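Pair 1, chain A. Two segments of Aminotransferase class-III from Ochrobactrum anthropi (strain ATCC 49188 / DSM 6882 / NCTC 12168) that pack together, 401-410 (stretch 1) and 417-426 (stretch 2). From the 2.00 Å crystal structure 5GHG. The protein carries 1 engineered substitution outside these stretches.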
# COMPACT_ATOMS: atom_id res chain seq x y z
N LEU A 401 17.99 26.03 7.49
CA LEU A 401 18.61 25.88 8.79
C LEU A 401 18.43 24.45 9.32
O LEU A 401 19.39 23.84 9.82
CB LEU A 401 18.04 26.91 9.77
CG LEU A 401 18.57 27.03 11.19
CD1 LEU A 401 20.07 27.30 11.18
CD2 LEU A 401 17.82 28.16 11.91
N GLY A 402 17.23 23.89 9.17
CA GLY A 402 17.02 22.50 9.54
C GLY A 402 17.90 21.52 8.78
O GLY A 402 18.47 20.60 9.36
N ALA A 403 18.02 21.71 7.47
CA ALA A 403 18.89 20.85 6.68
C ALA A 403 20.35 20.97 7.11
O ALA A 403 21.07 19.96 7.21
CB ALA A 403 18.76 21.16 5.18
N LYS A 404 20.81 22.19 7.36
CA LYS A 404 22.17 22.41 7.82
C LYS A 404 22.45 21.68 9.12
O LYS A 404 23.45 20.95 9.24
CB LYS A 404 22.43 23.91 7.97
CG LYS A 404 23.87 24.32 8.27
CD LYS A 404 23.99 25.85 8.22
CE LYS A 404 25.38 26.35 8.61
NZ LYS A 404 26.36 26.03 7.55
N ALA A 405 21.56 21.83 10.11
CA ALA A 405 21.81 21.24 11.42
C ALA A 405 21.67 19.71 11.38
O ALA A 405 22.44 19.00 12.04
CB ALA A 405 20.86 21.85 12.45
N ASN A 406 20.72 19.20 10.59
CA ASN A 406 20.53 17.76 10.47
C ASN A 406 21.77 17.08 9.89
O ASN A 406 22.15 16.00 10.31
CB ASN A 406 19.32 17.48 9.59
CG ASN A 406 18.78 16.06 9.75
OD1 ASN A 406 18.75 15.52 10.84
ND2 ASN A 406 18.33 15.47 8.66
N ALA A 407 22.41 17.72 8.90
CA ALA A 407 23.64 17.18 8.33
C ALA A 407 24.76 17.12 9.36
O ALA A 407 25.52 16.15 9.42
CB ALA A 407 24.06 18.00 7.11
N VAL A 408 24.89 18.16 10.18
CA VAL A 408 25.91 18.16 11.23
C VAL A 408 25.60 17.10 12.28
O VAL A 408 26.49 16.38 12.74
CB VAL A 408 26.04 19.56 11.86
CG1 VAL A 408 26.93 19.48 13.11
CG2 VAL A 408 26.61 20.53 10.88
N LEU A 409 24.34 16.98 12.66
CA LEU A 409 23.96 15.96 13.63
C LEU A 409 24.30 14.55 13.11
O LEU A 409 24.77 13.70 13.87
CB LEU A 409 22.48 16.08 13.96
CG LEU A 409 21.87 15.28 15.09
CD1 LEU A 409 22.62 15.48 16.39
CD2 LEU A 409 20.40 15.67 15.26
N GLN A 410 24.08 14.31 11.81
CA GLN A 410 24.46 13.03 11.23
C GLN A 410 25.98 12.81 11.26
O GLN A 410 26.45 11.69 11.48
CB GLN A 410 23.93 12.92 9.79
CG GLN A 410 24.26 11.59 9.10
CD GLN A 410 23.63 11.52 7.71
OE1 GLN A 410 22.46 11.87 7.55
NE2 GLN A 410 24.41 11.14 6.70
N ARG A 417 15.48 13.84 11.65
CA ARG A 417 14.73 14.14 10.43
C ARG A 417 14.41 15.63 10.47
O ARG A 417 13.93 16.13 11.48
CB ARG A 417 13.43 13.31 10.36
CG ARG A 417 12.66 13.45 9.04
CD ARG A 417 11.89 12.16 8.75
NE ARG A 417 11.41 12.10 7.38
CZ ARG A 417 12.11 11.63 6.35
NH1 ARG A 417 11.58 11.63 5.13
NH2 ARG A 417 13.34 11.16 6.53
N ALA A 418 14.71 16.33 9.39
CA ALA A 418 14.42 17.75 9.30
C ALA A 418 13.05 17.90 8.66
O ALA A 418 12.87 17.55 7.49
CB ALA A 418 15.48 18.49 8.49
N MET A 419 12.10 18.41 9.42
CA MET A 419 10.79 18.75 8.87
C MET A 419 10.77 20.27 8.76
O MET A 419 10.46 20.99 9.72
CB MET A 419 9.69 18.20 9.78
CG MET A 419 9.94 16.73 10.11
SD MET A 419 9.01 16.10 11.51
CE MET A 419 7.91 15.02 10.66
N GLY A 420 11.15 20.77 7.58
CA GLY A 420 11.44 22.18 7.48
C GLY A 420 12.60 22.50 8.42
O GLY A 420 13.66 21.88 8.36
N ASP A 421 12.41 23.48 9.31
CA ASP A 421 13.45 23.84 10.26
C ASP A 421 13.26 23.18 11.62
O ASP A 421 13.91 23.58 12.59
CB ASP A 421 13.53 25.37 10.40
CG ASP A 421 14.14 26.04 9.18
OD1 ASP A 421 14.89 25.33 8.45
OD2 ASP A 421 13.89 27.23 8.93
N THR A 422 12.41 22.16 11.72
CA THR A 422 12.24 21.39 12.93
C THR A 422 13.03 20.09 12.83
O THR A 422 12.87 19.34 11.87
CB THR A 422 10.76 21.09 13.20
OG1 THR A 422 10.04 22.32 13.36
CG2 THR A 422 10.59 20.26 14.48
N LEU A 423 13.88 19.84 13.82
CA LEU A 423 14.51 18.53 13.98
C LEU A 423 13.66 17.67 14.91
O LEU A 423 13.30 18.10 16.00
CB LEU A 423 15.91 18.68 14.60
CG LEU A 423 16.91 19.53 13.83
CD1 LEU A 423 18.24 19.52 14.56
CD2 LEU A 423 17.05 19.01 12.42
N ALA A 424 13.34 16.45 14.46
CA ALA A 424 12.49 15.57 15.26
C ALA A 424 13.31 14.50 15.95
O ALA A 424 14.37 14.09 15.48
CB ALA A 424 11.42 14.91 14.39
N PHE A 425 12.82 14.06 17.10
CA PHE A 425 13.41 12.97 17.86
C PHE A 425 12.29 12.01 18.23
O PHE A 425 11.27 12.42 18.80
CB PHE A 425 14.15 13.50 19.07
CG PHE A 425 15.28 14.40 18.68
CD1 PHE A 425 16.55 13.90 18.49
CD2 PHE A 425 15.04 15.75 18.42
CE1 PHE A 425 17.58 14.72 18.08
CE2 PHE A 425 16.06 16.57 18.00
CZ PHE A 425 17.34 16.06 17.83
N CYS A 426 12.46 10.74 17.87
CA CYS A 426 11.45 9.72 18.09
C CYS A 426 12.16 8.37 18.18
O CYS A 426 12.02 7.51 17.31
CB CYS A 426 10.44 9.74 16.93
SG CYS A 426 9.06 8.59 17.04
O HOH W 1 16.03 28.21 7.39

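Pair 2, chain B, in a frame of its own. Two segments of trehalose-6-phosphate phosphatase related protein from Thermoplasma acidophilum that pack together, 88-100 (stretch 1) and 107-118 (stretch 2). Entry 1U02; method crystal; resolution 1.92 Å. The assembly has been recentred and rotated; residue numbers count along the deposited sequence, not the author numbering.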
# COMPACT_ATOMS: atom_id res chain seq x y z
N VAL B 88 16.29 12.44 4.66
CA VAL B 88 16.95 11.14 4.58
C VAL B 88 16.69 10.42 3.27
O VAL B 88 17.62 10.00 2.58
CB VAL B 88 16.51 10.23 5.75
CG1 VAL B 88 17.18 8.87 5.64
CG2 VAL B 88 16.86 10.89 7.07
N PHE B 89 15.43 10.27 2.91
CA PHE B 89 15.11 9.59 1.67
C PHE B 89 15.60 10.32 0.43
O PHE B 89 15.85 9.69 -0.60
CB PHE B 89 13.62 9.29 1.63
CG PHE B 89 13.23 8.17 2.55
CD1 PHE B 89 13.61 6.86 2.25
CD2 PHE B 89 12.58 8.43 3.75
CE1 PHE B 89 13.34 5.82 3.15
CE2 PHE B 89 12.31 7.40 4.65
CZ PHE B 89 12.69 6.09 4.35
N ASP B 90 15.76 11.64 0.52
CA ASP B 90 16.29 12.39 -0.61
C ASP B 90 17.74 11.96 -0.80
O ASP B 90 18.19 11.70 -1.92
CB ASP B 90 16.25 13.90 -0.36
CG ASP B 90 14.85 14.48 -0.47
OD1 ASP B 90 14.06 13.98 -1.30
OD2 ASP B 90 14.55 15.45 0.27
N ARG B 91 18.48 11.88 0.31
CA ARG B 91 19.88 11.48 0.27
C ARG B 91 20.04 10.02 -0.16
O ARG B 91 20.97 9.69 -0.89
CB ARG B 91 20.53 11.69 1.65
CG ARG B 91 20.56 13.15 2.11
CD ARG B 91 21.67 13.41 3.14
NE ARG B 91 21.41 12.81 4.45
CZ ARG B 91 20.48 13.22 5.31
NH1 ARG B 91 19.70 14.25 5.01
NH2 ARG B 91 20.33 12.60 6.48
N ILE B 92 19.14 9.16 0.31
CA ILE B 92 19.21 7.75 -0.05
C ILE B 92 19.09 7.58 -1.56
O ILE B 92 19.84 6.83 -2.17
CB ILE B 92 18.10 6.94 0.66
CG1 ILE B 92 18.42 6.86 2.16
CG2 ILE B 92 17.99 5.54 0.06
CD1 ILE B 92 17.32 6.23 2.99
N TYR B 93 18.14 8.30 -2.16
CA TYR B 93 17.95 8.21 -3.60
C TYR B 93 19.17 8.75 -4.34
O TYR B 93 19.65 8.15 -5.30
CB TYR B 93 16.72 9.01 -4.03
CG TYR B 93 16.50 8.93 -5.52
CD1 TYR B 93 16.06 7.75 -6.11
CD2 TYR B 93 16.81 10.01 -6.35
CE1 TYR B 93 15.94 7.63 -7.50
CE2 TYR B 93 16.69 9.90 -7.74
CZ TYR B 93 16.26 8.71 -8.30
OH TYR B 93 16.19 8.58 -9.67
N GLU B 94 19.67 9.89 -3.89
CA GLU B 94 20.83 10.50 -4.53
C GLU B 94 22.04 9.58 -4.49
O GLU B 94 22.78 9.46 -5.48
CB GLU B 94 21.17 11.83 -3.86
CG GLU B 94 22.42 12.50 -4.41
CD GLU B 94 22.45 12.55 -5.93
OE1 GLU B 94 21.46 13.01 -6.54
OE2 GLU B 94 23.47 12.12 -6.52
N ASP B 95 22.25 8.91 -3.36
CA ASP B 95 23.40 8.04 -3.22
C ASP B 95 23.24 6.66 -3.85
O ASP B 95 24.22 5.96 -4.06
CB ASP B 95 23.78 7.89 -1.74
CG ASP B 95 24.15 9.22 -1.08
OD1 ASP B 95 24.56 10.16 -1.79
OD2 ASP B 95 24.06 9.32 0.17
N THR B 96 22.01 6.27 -4.17
CA THR B 96 21.81 4.95 -4.75
C THR B 96 21.23 4.91 -6.16
O THR B 96 21.18 3.84 -6.78
CB THR B 96 20.90 4.08 -3.84
OG1 THR B 96 19.59 4.65 -3.78
CG2 THR B 96 21.48 4.00 -2.43
N ARG B 97 20.80 6.06 -6.68
CA ARG B 97 20.19 6.08 -8.02
C ARG B 97 21.08 5.50 -9.12
O ARG B 97 20.58 4.95 -10.10
CB ARG B 97 19.76 7.50 -8.40
CG ARG B 97 20.90 8.43 -8.74
CD ARG B 97 20.38 9.81 -9.10
NE ARG B 97 21.46 10.76 -9.38
CZ ARG B 97 22.26 10.69 -10.44
NH1 ARG B 97 22.11 9.72 -11.33
NH2 ARG B 97 23.22 11.59 -10.60
N SER B 98 22.40 5.62 -8.96
CA SER B 98 23.32 5.12 -9.96
C SER B 98 23.38 3.59 -10.03
O SER B 98 23.96 3.03 -10.97
CB SER B 98 24.73 5.66 -9.71
OG SER B 98 25.29 5.09 -8.54
N TRP B 99 22.78 2.91 -9.06
CA TRP B 99 22.80 1.46 -9.06
C TRP B 99 22.05 0.85 -10.24
O TRP B 99 22.22 -0.33 -10.55
CB TRP B 99 22.22 0.91 -7.75
CG TRP B 99 23.05 1.24 -6.54
CD1 TRP B 99 24.25 1.89 -6.51
CD2 TRP B 99 22.73 0.93 -5.18
NE1 TRP B 99 24.69 2.01 -5.21
CE2 TRP B 99 23.78 1.43 -4.37
CE3 TRP B 99 21.65 0.28 -4.55
CZ2 TRP B 99 23.78 1.30 -2.98
CZ3 TRP B 99 21.65 0.16 -3.16
CH2 TRP B 99 22.71 0.66 -2.40
N VAL B 100 21.22 1.65 -10.90
CA VAL B 100 20.49 1.16 -12.06
C VAL B 100 21.48 0.75 -13.17
O VAL B 100 21.16 -0.09 -14.00
CB VAL B 100 19.51 2.21 -12.63
CG1 VAL B 100 18.43 2.53 -11.60
CG2 VAL B 100 20.25 3.48 -13.03
N ARG B 107 15.25 -1.38 -11.07
CA ARG B 107 14.45 -0.17 -11.20
C ARG B 107 14.32 0.44 -9.81
O ARG B 107 14.13 -0.28 -8.82
CB ARG B 107 13.06 -0.51 -11.76
CG ARG B 107 13.08 -0.83 -13.26
CD ARG B 107 11.72 -1.30 -13.75
NE ARG B 107 11.35 -2.58 -13.16
CZ ARG B 107 10.20 -3.21 -13.41
NH1 ARG B 107 9.31 -2.67 -14.24
NH2 ARG B 107 9.95 -4.39 -12.83
N ILE B 108 14.45 1.76 -9.72
CA ILE B 108 14.37 2.44 -8.44
C ILE B 108 13.23 3.46 -8.47
O ILE B 108 13.22 4.36 -9.31
CB ILE B 108 15.72 3.14 -8.11
CG1 ILE B 108 16.83 2.09 -8.01
CG2 ILE B 108 15.62 3.90 -6.79
CD1 ILE B 108 18.23 2.67 -7.86
N TYR B 109 12.28 3.29 -7.58
CA TYR B 109 11.13 4.18 -7.50
C TYR B 109 11.28 5.07 -6.29
O TYR B 109 11.21 4.62 -5.15
CB TYR B 109 9.85 3.36 -7.41
CG TYR B 109 9.63 2.48 -8.62
CD1 TYR B 109 8.89 2.94 -9.71
CD2 TYR B 109 10.16 1.20 -8.68
CE1 TYR B 109 8.68 2.13 -10.83
CE2 TYR B 109 9.95 0.38 -9.80
CZ TYR B 109 9.21 0.86 -10.87
OH TYR B 109 9.00 0.05 -11.97
N ARG B 110 11.50 6.36 -6.55
CA ARG B 110 11.68 7.34 -5.51
C ARG B 110 10.37 7.91 -4.98
O ARG B 110 9.47 8.22 -5.75
CB ARG B 110 12.55 8.49 -6.03
CG ARG B 110 12.75 9.62 -5.05
CD ARG B 110 13.51 10.76 -5.70
NE ARG B 110 13.89 11.79 -4.74
CZ ARG B 110 14.66 12.83 -5.03
NH1 ARG B 110 15.14 12.98 -6.26
NH2 ARG B 110 14.96 13.72 -4.09
N LYS B 111 10.28 8.03 -3.66
CA LYS B 111 9.10 8.60 -3.01
C LYS B 111 9.61 9.44 -1.84
O LYS B 111 10.73 9.24 -1.38
CB LYS B 111 8.18 7.48 -2.52
CG LYS B 111 7.75 6.58 -3.66
CD LYS B 111 7.00 5.36 -3.24
CE LYS B 111 6.82 4.44 -4.45
NZ LYS B 111 5.85 3.36 -4.21
N ASN B 112 8.81 10.39 -1.37
CA ASN B 112 9.25 11.24 -0.27
C ASN B 112 9.63 10.50 1.00
O ASN B 112 10.55 10.92 1.72
CB ASN B 112 8.19 12.30 0.05
CG ASN B 112 7.97 13.26 -1.09
OD1 ASN B 112 8.91 13.61 -1.80
ND2 ASN B 112 6.74 13.71 -1.27
N LEU B 113 8.94 9.40 1.30
CA LEU B 113 9.25 8.65 2.52
C LEU B 113 9.61 7.19 2.28
O LEU B 113 9.42 6.34 3.16
CB LEU B 113 8.09 8.75 3.52
CG LEU B 113 7.89 10.17 4.08
CD1 LEU B 113 6.63 10.23 4.94
CD2 LEU B 113 9.13 10.57 4.89
N ALA B 114 10.14 6.90 1.10
CA ALA B 114 10.53 5.53 0.79
C ALA B 114 11.21 5.46 -0.57
O ALA B 114 10.96 6.29 -1.44
CB ALA B 114 9.31 4.60 0.80
N VAL B 115 12.08 4.47 -0.72
CA VAL B 115 12.76 4.22 -1.98
C VAL B 115 12.58 2.73 -2.19
O VAL B 115 13.02 1.91 -1.38
CB VAL B 115 14.27 4.56 -1.93
CG1 VAL B 115 14.90 4.24 -3.29
CG2 VAL B 115 14.46 6.04 -1.61
N LEU B 116 11.90 2.39 -3.27
CA LEU B 116 11.62 1.00 -3.59
C LEU B 116 12.53 0.49 -4.70
O LEU B 116 12.62 1.10 -5.77
CB LEU B 116 10.14 0.88 -3.98
CG LEU B 116 9.51 -0.48 -4.27
CD1 LEU B 116 7.99 -0.39 -4.08
CD2 LEU B 116 9.85 -0.91 -5.68
N TYR B 117 13.21 -0.61 -4.43
CA TYR B 117 14.10 -1.22 -5.41
C TYR B 117 13.37 -2.44 -5.97
O TYR B 117 13.03 -3.36 -5.23
CB TYR B 117 15.42 -1.64 -4.74
CG TYR B 117 16.15 -0.48 -4.09
CD1 TYR B 117 17.11 0.25 -4.80
CD2 TYR B 117 15.84 -0.07 -2.80
CE1 TYR B 117 17.74 1.36 -4.23
CE2 TYR B 117 16.46 1.03 -2.22
CZ TYR B 117 17.40 1.75 -2.93
OH TYR B 117 18.00 2.84 -2.35
N HIS B 118 13.11 -2.42 -7.28
CA HIS B 118 12.41 -3.53 -7.92
C HIS B 118 13.44 -4.39 -8.66
O HIS B 118 14.12 -3.92 -9.57
CB HIS B 118 11.37 -3.01 -8.92
CG HIS B 118 10.29 -4.00 -9.24
ND1 HIS B 118 10.56 -5.29 -9.66
CD2 HIS B 118 8.94 -3.90 -9.18
CE1 HIS B 118 9.42 -5.93 -9.85
NE2 HIS B 118 8.42 -5.12 -9.56
O HOH W 2 13.63 9.22 -2.12
O HOH W 3 12.88 11.63 -2.04
O HOH W 4 14.66 6.59 -10.67

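In both pairs a helix packs across a two-stranded antiparallel hairpin, running nearly antiparallel to the first strand (174° in pair 1, 157° in pair 2) and at a smaller angle to the second (43° and 31°). Over 14 central residues the backbones superpose with an RMSD of 0.9 Å. The helices match from L401(A) = V88(B) to L409(A) = T96(B), and the hairpins from A418(A) = R110(B) to C426(A) = H118(B). The hairpin turns coincide but differ in type: II' from M419(A) to T422(A), type I from K111(B) to A114(B). G420(A), with phi 61°, occupies the second position of its turn; the matching N112(B) has phi -59°.

The sharpest difference lies where the helix meets the turn, at G402(A) = F89(B). In pair 1 the backbones nearly touch: the CA atoms of G402(A) and D421(A) are 3.9 Å apart, and CA of G402(A) lies 3.6 Å from O of G420(A). A CB on G402(A) would fall 2.1 Å from that oxygen, so glycine suits this close approach. In pair 2 the nearest CA atoms here, those of F89(B) and L113(B), stand 6.0 Å apart, and the phenyl ring fills the wider gap. One face of the ring covers L113(B) O and A114(B) N, with CE2 of F89(B) 3.4 Å from that O, while V115(B) CG2 sits at the ring edge, 4.0 Å from F89(B) CD1.

The matched turn residues D421(A) and L113(B) also act differently. D421(A) accepts a hydrogen bond at OD1 from G402(A) N (2.8 Å), and water 1 links its OD2 to L401(A) N. L113(B) instead adds an apolar contact, its CD2 4.2 Å from F89(B) CD2. Water 2 lies between the backbones of pair 2, its O 2.7 Å from F89(B) O and 3.0 Å from K111(B) O.

At A418(A) = R110(B), a methyl group is matched by a long arginine. A418(A) CB packs 4.1 Å from N406(A) CB. R110(B) lays its CD over the ring of Y93(B), the counterpart of N406(A), 3.7 Å from the ring centroid, and its NH2 forms a salt bridge with D90(B) OD1 (2.9 Å). The residue matching D90(B) is A403(A), which has no charge to offer.

Farther along the second strand, L423(A) = V115(B) points toward the helix in both pairs. L423(A) CD1 approaches A405(A) CB at 4.1 Å; V115(B) CG2 meets I92(B) CG2, at the position matching A405(A), at 3.9 Å. Two residues on, F425(A) = Y117(B) meets L409(A) = T96(B); CA-to-CB points toward the helix in Y117(B) but sideways in F425(A), whose ring end comes nearer. In pair 1 the contact is apolar, L409(A) CD2 to F425(A) CZ at 4.0 Å. In pair 2 it is polar: Y117(B) OH donates to T96(B) OG1 (2.8 Å), which in turn donates to I92(B) O (2.7 Å), tying the strand's tyrosine to the helix backbone.

The two stretches of pair 1 bury 391 Å² between them; those of pair 2, slightly longer and with larger side chains at several matched positions, bury 717 Å².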